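Local atomic coordinates of tryptophane-5-halogenase (Microbispora sp. ATCC PTA-5024, PDB entry 5UAO), a protein that is a flavin-dependent halogenase that chlorinates position 5 of a tryptophan during biosynthesis of the lanthipeptide NAI-107. Residues Ser252-Asp257 with Ala349-Leu354; Met279-Cys284 with Ala302-Asp307; Ile403-Asn408 with Thr413-Glu418; Pro430-Phe435 with Thr467-Gln472. All coordinates share one frame; numbering follows the deposited sequence.

Contact 1. Residues Ser252-Asp257 with Ala349-Leu354. With FAD (flavin-adenine dinucleotide), chain E.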
# COMPACT_ATOMS: atom_id res chain seq x y z
N SER A 252 -21.25 11.21 9.89
CA SER A 252 -20.46 12.31 10.46
C SER A 252 -19.72 13.09 9.35
O SER A 252 -19.37 14.25 9.51
CB SER A 252 -19.50 11.79 11.49
OG SER A 252 -18.42 11.01 10.98
N SER A 253 -19.46 12.44 8.22
CA SER A 253 -18.74 13.14 7.13
C SER A 253 -19.61 13.48 5.94
O SER A 253 -19.36 14.46 5.24
CB SER A 253 -17.65 12.26 6.60
OG SER A 253 -16.63 12.05 7.55
N LEU A 254 -20.60 12.65 5.66
CA LEU A 254 -21.34 12.72 4.43
C LEU A 254 -22.82 12.81 4.86
O LEU A 254 -23.40 11.85 5.37
CB LEU A 254 -20.97 11.51 3.55
CG LEU A 254 -19.47 11.39 3.20
CD1 LEU A 254 -19.17 10.15 2.38
CD2 LEU A 254 -19.09 12.58 2.32
N PHE A 255 -23.38 14.01 4.75
CA PHE A 255 -24.68 14.36 5.33
C PHE A 255 -25.86 14.27 4.33
O PHE A 255 -27.00 14.48 4.72
CB PHE A 255 -24.71 15.86 5.68
CG PHE A 255 -23.67 16.35 6.59
CD1 PHE A 255 -23.03 15.52 7.50
CD2 PHE A 255 -23.42 17.71 6.63
CE1 PHE A 255 -22.11 16.05 8.42
CE2 PHE A 255 -22.51 18.25 7.54
CZ PHE A 255 -21.84 17.42 8.42
N THR A 256 -25.60 14.19 3.02
CA THR A 256 -26.71 14.15 2.07
C THR A 256 -27.39 12.78 2.04
O THR A 256 -26.74 11.79 2.30
CB THR A 256 -26.23 14.49 0.65
OG1 THR A 256 -25.18 13.61 0.28
CG2 THR A 256 -25.70 15.91 0.62
N ASP A 257 -28.67 12.71 1.67
CA ASP A 257 -29.39 11.46 1.70
C ASP A 257 -30.47 11.31 0.66
O ASP A 257 -31.25 10.35 0.73
CB ASP A 257 -30.05 11.30 3.09
CG ASP A 257 -30.95 12.47 3.45
OD1 ASP A 257 -31.01 13.52 2.75
OD2 ASP A 257 -31.65 12.33 4.44
N ALA A 349 -22.20 -1.24 0.45
CA ALA A 349 -21.76 0.11 0.77
C ALA A 349 -22.23 1.10 -0.28
O ALA A 349 -22.50 0.70 -1.41
CB ALA A 349 -20.22 0.17 0.81
N PHE A 350 -22.22 2.39 0.07
CA PHE A 350 -22.64 3.47 -0.88
C PHE A 350 -22.05 4.76 -0.40
O PHE A 350 -22.03 5.00 0.78
CB PHE A 350 -24.16 3.65 -0.89
CG PHE A 350 -24.63 4.81 -1.76
CD1 PHE A 350 -24.86 4.61 -3.10
CD2 PHE A 350 -24.75 6.08 -1.25
CE1 PHE A 350 -25.26 5.65 -3.90
CE2 PHE A 350 -25.12 7.12 -2.06
CZ PHE A 350 -25.36 6.92 -3.38
N VAL A 351 -21.53 5.56 -1.31
CA VAL A 351 -21.29 7.01 -1.03
C VAL A 351 -21.90 7.79 -2.19
O VAL A 351 -22.13 7.25 -3.29
CB VAL A 351 -19.81 7.37 -0.95
CG1 VAL A 351 -19.16 6.70 0.23
CG2 VAL A 351 -19.08 7.02 -2.26
N GLU A 352 -22.18 9.05 -1.94
CA GLU A 352 -22.81 9.90 -2.95
C GLU A 352 -21.90 9.96 -4.16
O GLU A 352 -20.67 9.70 -4.04
CB GLU A 352 -23.07 11.28 -2.42
CG GLU A 352 -21.85 12.07 -1.97
CD GLU A 352 -22.26 13.21 -1.07
OE1 GLU A 352 -22.76 14.25 -1.53
OE2 GLU A 352 -22.13 13.04 0.14
N PRO A 353 -22.48 10.18 -5.32
CA PRO A 353 -21.70 10.03 -6.52
C PRO A 353 -20.83 11.19 -6.86
O PRO A 353 -20.50 11.41 -8.03
CB PRO A 353 -22.79 9.83 -7.59
CG PRO A 353 -23.88 10.72 -7.05
CD PRO A 353 -23.91 10.36 -5.62
N LEU A 354 -20.31 11.91 -5.87
CA LEU A 354 -19.44 13.07 -6.19
C LEU A 354 -18.11 12.74 -6.98
O LEU A 354 -17.48 13.57 -7.70
CB LEU A 354 -19.20 13.80 -4.88
CG LEU A 354 -18.70 15.23 -4.84
CD1 LEU A 354 -19.47 16.18 -5.72
CD2 LEU A 354 -18.81 15.66 -3.38
PA FAD E . -30.16 -1.80 -7.38
O1A FAD E . -29.97 -1.08 -8.71
O2A FAD E . -30.94 -1.18 -6.20
O5B FAD E . -30.69 -3.30 -7.65
C5B FAD E . -31.24 -4.16 -6.68
C4B FAD E . -31.79 -5.37 -7.41
O4B FAD E . -32.10 -6.25 -6.32
C3B FAD E . -33.09 -5.20 -8.23
O3B FAD E . -33.07 -5.96 -9.54
C2B FAD E . -34.18 -5.76 -7.31
O2B FAD E . -35.38 -6.29 -7.99
C1B FAD E . -33.38 -6.84 -6.58
N9A FAD E . -34.05 -7.25 -5.32
C8A FAD E . -34.15 -6.52 -4.18
N7A FAD E . -34.82 -7.25 -3.24
C5A FAD E . -35.15 -8.43 -3.81
C6A FAD E . -35.90 -9.60 -3.38
N6A FAD E . -36.42 -9.65 -2.12
N1A FAD E . -36.01 -10.61 -4.24
C2A FAD E . -35.48 -10.58 -5.48
N3A FAD E . -34.80 -9.53 -5.93
C4A FAD E . -34.62 -8.45 -5.15
N1 FAD E . -22.39 4.91 -9.39
C2 FAD E . -21.50 5.28 -10.37
O2 FAD E . -20.56 4.49 -10.72
N3 FAD E . -21.58 6.49 -10.99
C4 FAD E . -22.54 7.40 -10.71
O4 FAD E . -22.52 8.51 -11.33
C4X FAD E . -23.55 7.04 -9.65
N5 FAD E . -24.53 7.89 -9.23
C5X FAD E . -25.43 7.55 -8.28
C6 FAD E . -26.40 8.47 -7.90
C7 FAD E . -27.31 8.18 -6.91
C7M FAD E . -28.39 9.13 -6.49
C8 FAD E . -27.30 6.85 -6.28
C8M FAD E . -28.32 6.54 -5.21
C9 FAD E . -26.33 5.94 -6.65
C9A FAD E . -25.36 6.22 -7.62
N10 FAD E . -24.34 5.28 -7.99
C10 FAD E . -23.42 5.70 -9.00
C1' FAD E . -24.20 3.87 -7.49
C2' FAD E . -24.78 3.01 -8.71
O2' FAD E . -26.05 3.62 -8.91
C3' FAD E . -25.39 1.56 -8.79
O3' FAD E . -26.23 1.14 -9.92
C4' FAD E . -26.57 1.50 -7.86
O4' FAD E . -26.68 2.73 -7.08
C5' FAD E . -26.45 0.16 -7.15
O5' FAD E . -26.74 -0.89 -8.03
P FAD E . -27.29 -2.24 -7.28
O1P FAD E . -26.47 -2.53 -6.10
O2P FAD E . -27.29 -3.24 -8.42
O3P FAD E . -28.72 -2.02 -6.64

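Contact 2. Residues Met279-Cys284 with Ala302-Asp307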
# COMPACT_ATOMS: atom_id res chain seq x y z
N MET A 279 -24.92 23.77 -4.67
CA MET A 279 -26.31 24.12 -4.57
C MET A 279 -26.52 24.53 -3.09
O MET A 279 -25.59 24.46 -2.28
CB MET A 279 -27.22 22.93 -4.92
CG MET A 279 -27.07 22.35 -6.35
SD MET A 279 -27.70 23.54 -7.57
CE MET A 279 -29.42 23.10 -7.53
N ASN A 280 -27.70 25.03 -2.78
CA ASN A 280 -27.90 25.62 -1.44
C ASN A 280 -27.82 24.61 -0.31
O ASN A 280 -27.39 24.93 0.81
CB ASN A 280 -29.24 26.37 -1.38
CG ASN A 280 -29.26 27.64 -2.26
OD1 ASN A 280 -28.24 28.22 -2.52
ND2 ASN A 280 -30.46 28.08 -2.66
N ALA A 281 -28.26 23.39 -0.59
CA ALA A 281 -28.29 22.32 0.42
C ALA A 281 -27.64 21.04 -0.09
O ALA A 281 -28.07 19.92 0.29
CB ALA A 281 -29.73 22.08 0.77
N GLY A 282 -26.56 21.15 -0.89
CA GLY A 282 -25.91 19.99 -1.50
C GLY A 282 -25.31 20.38 -2.82
O GLY A 282 -24.71 21.46 -2.92
N TRP A 283 -25.48 19.53 -3.84
CA TRP A 283 -24.84 19.81 -5.12
C TRP A 283 -25.57 19.06 -6.21
O TRP A 283 -26.29 18.08 -5.94
CB TRP A 283 -23.32 19.39 -5.05
CG TRP A 283 -23.12 17.88 -4.89
CD1 TRP A 283 -23.21 17.16 -3.74
CD2 TRP A 283 -22.94 16.91 -5.94
NE1 TRP A 283 -23.06 15.82 -4.00
CE2 TRP A 283 -22.87 15.64 -5.33
CE3 TRP A 283 -22.71 17.01 -7.34
CZ2 TRP A 283 -22.65 14.47 -6.07
CZ3 TRP A 283 -22.48 15.85 -8.06
CH2 TRP A 283 -22.44 14.60 -7.42
N CYS A 284 -25.30 19.44 -7.48
CA CYS A 284 -26.03 18.88 -8.58
C CYS A 284 -25.07 18.37 -9.65
O CYS A 284 -24.15 19.06 -10.01
CB CYS A 284 -27.03 19.93 -9.16
SG CYS A 284 -28.15 19.26 -10.41
N ALA A 302 -32.62 16.96 5.68
CA ALA A 302 -32.75 17.72 6.92
C ALA A 302 -32.71 19.21 6.64
O ALA A 302 -33.23 20.02 7.43
CB ALA A 302 -31.65 17.30 7.88
N ALA A 303 -32.12 19.59 5.50
CA ALA A 303 -31.87 21.01 5.19
C ALA A 303 -32.88 21.60 4.24
O ALA A 303 -33.05 22.79 4.25
CB ALA A 303 -30.46 21.22 4.64
N ILE A 304 -33.57 20.79 3.44
CA ILE A 304 -34.48 21.29 2.44
C ILE A 304 -35.50 20.20 2.12
O ILE A 304 -35.16 19.05 2.04
CB ILE A 304 -33.70 21.71 1.13
CG1 ILE A 304 -34.62 22.37 0.09
CG2 ILE A 304 -33.01 20.55 0.45
CD1 ILE A 304 -33.88 23.22 -0.96
N ASP A 305 -36.76 20.58 1.95
CA ASP A 305 -37.81 19.64 1.55
C ASP A 305 -37.57 19.26 0.06
O ASP A 305 -37.14 20.12 -0.73
CB ASP A 305 -39.18 20.34 1.75
CG ASP A 305 -40.37 19.53 1.20
OD1 ASP A 305 -40.74 19.66 -0.02
OD2 ASP A 305 -40.95 18.76 1.99
N PRO A 306 -37.92 18.02 -0.35
CA PRO A 306 -37.71 17.62 -1.72
C PRO A 306 -38.35 18.50 -2.81
O PRO A 306 -37.74 18.70 -3.86
CB PRO A 306 -38.30 16.20 -1.78
CG PRO A 306 -38.19 15.69 -0.43
CD PRO A 306 -38.36 16.87 0.46
N ASP A 307 -39.57 18.96 -2.59
CA ASP A 307 -40.21 19.91 -3.52
C ASP A 307 -39.46 21.25 -3.61
O ASP A 307 -39.37 21.82 -4.72
CB ASP A 307 -41.69 20.19 -3.17
CG ASP A 307 -42.55 18.96 -3.20
OD1 ASP A 307 -42.47 18.22 -4.19
OD2 ASP A 307 -43.34 18.75 -2.25

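Contact 3. Residues Ile403-Asn408 with Thr413-Glu418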
# COMPACT_ATOMS: atom_id res chain seq x y z
N ILE A 403 -13.36 15.89 2.36
CA ILE A 403 -12.68 17.16 2.09
C ILE A 403 -13.34 17.93 0.97
O ILE A 403 -13.00 19.10 0.80
CB ILE A 403 -11.15 17.01 1.89
CG1 ILE A 403 -10.83 16.22 0.63
CG2 ILE A 403 -10.57 16.31 3.07
CD1 ILE A 403 -9.77 16.84 -0.19
N HIS A 404 -14.24 17.31 0.16
CA HIS A 404 -15.03 18.08 -0.82
C HIS A 404 -16.05 18.97 -0.09
O HIS A 404 -16.46 20.02 -0.58
CB HIS A 404 -15.82 17.20 -1.76
CG HIS A 404 -15.00 16.31 -2.66
ND1 HIS A 404 -14.05 15.44 -2.19
CD2 HIS A 404 -15.03 16.14 -3.99
CE1 HIS A 404 -13.53 14.76 -3.21
NE2 HIS A 404 -14.14 15.14 -4.30
N TYR A 405 -16.48 18.52 1.10
CA TYR A 405 -17.47 19.23 1.88
C TYR A 405 -16.92 20.23 2.86
O TYR A 405 -17.40 21.37 2.91
CB TYR A 405 -18.41 18.25 2.63
CG TYR A 405 -19.56 17.76 1.76
CD1 TYR A 405 -20.68 18.54 1.56
CD2 TYR A 405 -19.46 16.53 1.07
CE1 TYR A 405 -21.69 18.11 0.75
CE2 TYR A 405 -20.46 16.09 0.28
CZ TYR A 405 -21.56 16.89 0.12
OH TYR A 405 -22.53 16.50 -0.66
N ARG A 406 -15.88 19.85 3.60
CA ARG A 406 -15.32 20.68 4.67
C ARG A 406 -14.80 22.01 4.15
O ARG A 406 -14.79 23.00 4.89
CB ARG A 406 -14.14 19.92 5.29
CG ARG A 406 -13.47 20.61 6.47
CD ARG A 406 -14.33 20.47 7.68
NE ARG A 406 -13.95 21.39 8.73
CZ ARG A 406 -14.01 21.10 10.03
NH1 ARG A 406 -14.41 19.92 10.47
NH2 ARG A 406 -13.65 22.00 10.92
N PHE A 407 -14.30 22.05 2.89
CA PHE A 407 -13.55 23.22 2.43
C PHE A 407 -14.23 23.99 1.27
O PHE A 407 -13.56 24.77 0.55
CB PHE A 407 -12.14 22.81 2.03
CG PHE A 407 -11.36 22.18 3.14
CD1 PHE A 407 -11.01 22.92 4.26
CD2 PHE A 407 -10.98 20.85 3.08
CE1 PHE A 407 -10.26 22.36 5.27
CE2 PHE A 407 -10.29 20.26 4.11
CZ PHE A 407 -9.89 21.03 5.21
N ASN A 408 -15.54 23.75 1.09
CA ASN A 408 -16.25 24.39 0.00
C ASN A 408 -16.78 25.76 0.43
O ASN A 408 -17.91 25.89 0.91
CB ASN A 408 -17.38 23.47 -0.57
CG ASN A 408 -18.02 24.08 -1.83
OD1 ASN A 408 -17.65 25.18 -2.21
ND2 ASN A 408 -19.02 23.42 -2.39
N THR A 413 -24.99 29.50 2.88
CA THR A 413 -26.28 28.96 3.29
C THR A 413 -26.08 28.13 4.58
O THR A 413 -24.97 27.73 4.89
CB THR A 413 -26.87 28.03 2.21
OG1 THR A 413 -25.99 26.90 2.04
CG2 THR A 413 -27.08 28.77 0.86
N PRO A 414 -27.17 27.88 5.34
CA PRO A 414 -27.00 27.15 6.61
C PRO A 414 -26.41 25.74 6.36
O PRO A 414 -25.53 25.33 7.11
CB PRO A 414 -28.42 27.11 7.21
CG PRO A 414 -29.18 28.22 6.53
CD PRO A 414 -28.56 28.32 5.13
N PHE A 415 -26.84 25.04 5.30
CA PHE A 415 -26.17 23.76 4.93
C PHE A 415 -24.66 23.91 4.79
O PHE A 415 -23.91 23.10 5.36
CB PHE A 415 -26.76 23.11 3.69
CG PHE A 415 -26.03 21.88 3.28
CD1 PHE A 415 -26.34 20.66 3.84
CD2 PHE A 415 -24.96 21.94 2.39
CE1 PHE A 415 -25.61 19.53 3.51
CE2 PHE A 415 -24.27 20.79 2.00
CZ PHE A 415 -24.60 19.58 2.58
N TRP A 416 -24.17 24.95 4.10
CA TRP A 416 -22.78 25.04 3.79
C TRP A 416 -21.97 25.57 4.94
O TRP A 416 -20.84 25.13 5.17
CB TRP A 416 -22.51 25.80 2.48
CG TRP A 416 -22.72 24.85 1.26
CD1 TRP A 416 -23.74 24.88 0.39
CD2 TRP A 416 -21.91 23.71 0.88
NE1 TRP A 416 -23.64 23.85 -0.51
CE2 TRP A 416 -22.52 23.11 -0.21
CE3 TRP A 416 -20.75 23.13 1.41
CZ2 TRP A 416 -22.02 21.94 -0.81
CZ3 TRP A 416 -20.23 21.97 0.80
CH2 TRP A 416 -20.88 21.40 -0.31
N LYS A 417 -22.56 26.44 5.73
CA LYS A 417 -21.94 26.78 7.00
C LYS A 417 -21.74 25.56 7.90
O LYS A 417 -20.64 25.34 8.47
CB LYS A 417 -22.78 27.86 7.71
CG LYS A 417 -22.70 29.22 7.01
CD LYS A 417 -23.57 30.27 7.73
CE LYS A 417 -23.04 31.70 7.55
NZ LYS A 417 -22.66 32.02 6.12
N GLU A 418 -22.78 24.74 8.02
CA GLU A 418 -22.69 23.51 8.82
C GLU A 418 -21.65 22.55 8.26
O GLU A 418 -20.88 22.00 9.00
CB GLU A 418 -24.03 22.82 8.84
CG GLU A 418 -24.09 21.49 9.59
CD GLU A 418 -24.21 21.67 11.10
OE1 GLU A 418 -23.95 22.79 11.58
OE2 GLU A 418 -24.56 20.68 11.80

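Contact 4. Residues Pro430-Phe435 with Thr467-Gln472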
# COMPACT_ATOMS: atom_id res chain seq x y z
N PRO A 430 -4.38 13.84 9.27
CA PRO A 430 -2.90 13.82 9.29
C PRO A 430 -2.32 14.16 7.94
O PRO A 430 -1.34 14.85 7.83
CB PRO A 430 -2.58 12.37 9.67
CG PRO A 430 -3.78 11.87 10.42
CD PRO A 430 -4.98 12.60 9.83
N LEU A 431 -2.98 13.71 6.88
CA LEU A 431 -2.58 14.07 5.51
C LEU A 431 -2.77 15.58 5.24
O LEU A 431 -1.92 16.21 4.59
CB LEU A 431 -3.41 13.23 4.52
CG LEU A 431 -3.07 13.41 3.05
CD1 LEU A 431 -1.62 13.05 2.83
CD2 LEU A 431 -3.93 12.53 2.16
N LEU A 432 -3.85 16.17 5.75
CA LEU A 432 -4.07 17.64 5.58
C LEU A 432 -2.98 18.50 6.23
O LEU A 432 -2.61 19.57 5.68
CB LEU A 432 -5.41 18.10 6.12
CG LEU A 432 -6.63 17.45 5.43
CD1 LEU A 432 -7.94 17.85 6.10
CD2 LEU A 432 -6.71 17.73 3.94
N ARG A 433 -2.45 18.02 7.35
CA ARG A 433 -1.35 18.71 8.07
C ARG A 433 -0.09 18.65 7.29
O ARG A 433 0.70 19.63 7.30
CB ARG A 433 -1.13 18.14 9.47
CG ARG A 433 -2.32 18.34 10.39
CD ARG A 433 -1.95 18.43 11.86
NE ARG A 433 -3.07 18.11 12.74
CZ ARG A 433 -3.50 16.88 13.05
NH1 ARG A 433 -2.92 15.77 12.55
NH2 ARG A 433 -4.55 16.74 13.87
N LEU A 434 0.13 17.54 6.57
CA LEU A 434 1.27 17.44 5.66
C LEU A 434 1.16 18.43 4.49
O LEU A 434 2.11 19.20 4.17
CB LEU A 434 1.36 16.05 5.10
CG LEU A 434 1.83 14.86 5.97
CD1 LEU A 434 2.01 13.59 5.11
CD2 LEU A 434 3.12 15.15 6.71
N PHE A 435 -0.02 18.40 3.86
CA PHE A 435 -0.36 19.34 2.77
C PHE A 435 -0.06 20.80 3.10
O PHE A 435 0.59 21.51 2.33
CB PHE A 435 -1.83 19.23 2.45
CG PHE A 435 -2.30 20.20 1.39
CD1 PHE A 435 -2.20 19.87 0.05
CD2 PHE A 435 -2.89 21.39 1.73
CE1 PHE A 435 -2.68 20.69 -0.91
CE2 PHE A 435 -3.35 22.23 0.74
CZ PHE A 435 -3.22 21.88 -0.58
N THR A 467 -5.74 18.17 -6.01
CA THR A 467 -6.53 19.00 -6.91
C THR A 467 -7.71 19.59 -6.16
O THR A 467 -7.99 20.77 -6.32
CB THR A 467 -7.00 18.21 -8.16
OG1 THR A 467 -5.85 17.71 -8.83
CG2 THR A 467 -7.83 19.05 -9.10
N LEU A 468 -8.36 18.79 -5.33
CA LEU A 468 -9.50 19.22 -4.57
C LEU A 468 -9.11 20.28 -3.57
O LEU A 468 -9.80 21.26 -3.42
CB LEU A 468 -10.23 18.06 -3.83
CG LEU A 468 -11.39 17.54 -4.65
CD1 LEU A 468 -12.54 18.56 -4.83
CD2 LEU A 468 -10.92 17.09 -6.01
N LEU A 469 -7.96 20.11 -2.93
CA LEU A 469 -7.58 21.04 -1.87
C LEU A 469 -7.08 22.42 -2.47
O LEU A 469 -7.50 23.49 -2.07
CB LEU A 469 -6.52 20.38 -0.99
CG LEU A 469 -6.97 19.24 -0.07
CD1 LEU A 469 -5.71 18.72 0.66
CD2 LEU A 469 -7.89 19.81 0.96
N LEU A 470 -6.32 22.36 -3.54
CA LEU A 470 -5.83 23.58 -4.19
C LEU A 470 -6.97 24.24 -4.96
O LEU A 470 -7.09 25.48 -5.03
CB LEU A 470 -4.66 23.22 -5.14
CG LEU A 470 -3.37 22.77 -4.46
CD1 LEU A 470 -2.57 22.11 -5.53
CD2 LEU A 470 -2.63 23.92 -3.82
N GLY A 471 -7.84 23.43 -5.55
CA GLY A 471 -9.04 24.00 -6.22
C GLY A 471 -9.90 24.81 -5.31
O GLY A 471 -10.50 25.83 -5.71
N GLN A 472 -10.02 24.33 -4.10
CA GLN A 472 -10.81 24.99 -3.05
C GLN A 472 -10.04 26.02 -2.20
O GLN A 472 -10.60 26.55 -1.22
CB GLN A 472 -11.42 23.89 -2.14
CG GLN A 472 -12.56 23.12 -2.74
CD GLN A 472 -13.00 21.99 -1.79
OE1 GLN A 472 -12.26 21.04 -1.49
NE2 GLN A 472 -14.16 22.11 -1.31

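Contact 1. Residues Ser252-Asp257 with Ala349-Leu354
The carboxylate of Glu352, met by Thr256, is the flat group that carries this contact; the phenyl ring of Phe350 lies beside it on the flavin side, near the dimethylbenzene end of the cofactor. Phe234 packs edge-to-face with the Phe350 ring, and Phe328 meets it at about 45°. The site belongs to the flavin-binding core of the tryptophan halogenase fold, where strand 349-350 runs into a loop beside the isoalloxazine. Pro353 suits that loop because its compact ring lies against the flavin, with its CG 3.5 Å from FAD C6.

On the side away from the cofactor, Thr256 crosses Glu352 at about a right angle. Its OG1 stands between backbone N and carbonyl carbon (chi1 56°) and lies 3.1 Å from both OE1 and OE2 of Glu352, with at most a weak, unsettled bond to OE1. The extended glutamate chain carries its carboxylate to this hydroxyl. OE1 is hydrogen-bonded to Trp283 NE1 and Tyr405 OH, which gives the buried group polar company.

Leu254 supplies the greasy flank. One branch turns to the carboxylate, with CD2 3.8 Å from Glu352 OE2, while the other reaches Val351, a beta-branched residue fitted to extended backbone. Helix 383-406 covers Val351 through Leu401. The apolar contact itself is made by Leu254 CD1 and Val351 CG1, 4.1 Å apart.

Contact 2. Residues Met279-Cys284 with Ala302-Asp307
Ala281 and Ala303 bring the two backbones to 6.1 Å between their CA atoms, where the tip of a beta-hairpin approaches the loop leading into helix 306-316. The hairpin joins strands 274-279 and 282-288 through Asn280 and Ala281, and Met279 N closes the turn with a 2.9 Å bond to Gly282 O. Glycine suits position 282: at phi 149° and psi -137° a CB would be jammed against the carbonyl oxygen of Ala281. On the other side, the chain is extended at Ile304 and Asp305 before it coils into the helix.

The meeting is wholly apolar and rests on three small groups. The methyl of Ala281 points at the loop and touches Ile304 CG2 at 3.6 Å and Ala303 CB at 4.0 Å. With CG1 of Ile304 anti to its backbone N (chi1 -174°), the CG2 branch is the one left to face Ala281. Alanine is the right size here, because a methyl fills the space between two chains this close. Just beyond, Asp305 is the helix N-cap: its OD1 accepts from Asp307 N at 2.9 Å, met from above the carboxylate plane. Pro306, in the first turn, suits a place where no backbone N-H is needed for helical bonding.

In the sheet, strand 293-299 lies next to 282-288, and its Phe299 supports both Ile304 and Pro306. Helix 306-316 returns to the hairpin, where Glu312 OE2 accepts from Asn280 N, and Pro306 also rests on Leu325 of strand 324-327.

Contact 3. Residues Ile403-Asn408 with Thr413-Glu418
Trp416 reaches back from the first turn of helix 414-422 to Tyr405 in the last turn of helix 383-406 and Asn408 just beyond it, in a helix-loop-helix connection. From CB, its CG lies beside the backbone N (chi1 -81°), which swings the indole toward the preceding helix. On the pyrrole side, NE1 donates to Met279 O of the neighbouring hairpin, which satisfies the N-H of the buried indole. Farther along the six-membered ring, CZ3 lies 3.5 Å from Asn408 CB. At the far end CH2 packs against Tyr405 CD1 at 3.4 Å.

The two faces of the indole are covered differently. Phe415, the residue before it, sets CE2 over the centre of one face. Asn408 ND2 lies 3.4 Å above the opposite face, offset toward the rim, with the amide plane turned 62° from the ring. Asparagine suits this place because CB and the amide can cover the indole while its polar atoms bond elsewhere: ND2 with Thr278 OG1 and OD1 with Gly110 N.

Tyr405 and Trp416 are nearly parallel, their planes 13° apart, but the rings are slid so far that they barely overlap; their centroids stand 5.3 Å apart. The tyrosine thus gives carbon to the aromatic cluster and keeps its OH for Glu352.

Thr413 is the N-cap of helix 414-422. Its OG1 accepts a weak bond from Trp416 N and gives its own proton to Asn280 O. The cluster is completed at the edge of the Phe415 ring, where Tyr405 CE1 comes within 3.7 Å of Phe415 CZ.

Contact 4. Residues Pro430-Phe435 with Thr467-Gln472
Helices 430-435 and 467-471 cross at -57° with their axes 12.1 Å apart, and Phe435 and Leu469 hold the nearest pair of CA atoms, 8.7 Å from each other. At that spacing, long side chains must bridge the gap. This is helix-helix packing, joining helices 429-437 and 461-471 in the helical part of the fold that follows helix 383-406.

Leu469 and Phe435 share most of the bridging. The two run alongside each other in opposite directions, and Leu469 CD1 sits over the middle of the phenyl ring, 3.8 Å from the centroid of Phe435 and 12° off the normal: a CH-pi contact. The same methyl touches Leu432 CD2 at 3.6 Å, wedged between ring face and leucine branch. Nearer the backbone, Leu469 CB packs on Phe435 CZ, also at 3.6 Å. With CG anti to the backbone N (chi1 177°) the ring reaches across the gap, and the roughly perpendicular second torsion turns its face to Leu469. Leu470 finishes the other end, its CG in the ring plane at the edge.

Ile403 covers Leu469, and Leu129 and Leu133 cover Leu470. Helix 429-437 also meets the second subunit, where Arg433 forms a salt bridge with Asp384 of that chain.

Across the contact the chemistry is all carbon, so its cohesion must come from shape, dispersion and exclusion of water, to which branched leucines and one flat ring are well matched.

Contacts 1, 2 and 3 adjoin one another, and Glu352 of contact 1 is where they converge, through one side chain from each of the other two. Contact 1 is buried beside the flavin and pairs a carboxylate with a hydroxyl; contact 3, also buried, is chiefly aromatic. Contact 2 lies partly at the surface and meets through small alkyl groups, yet its hairpin tip offers backbone carbonyls to residues of contact 3. Contact 4 is buried between helices, about 20 Å from contact 1 between centres, and purely apolar. It borders contact 3, whose helix 414-422 is followed in the chain by helix 429-437.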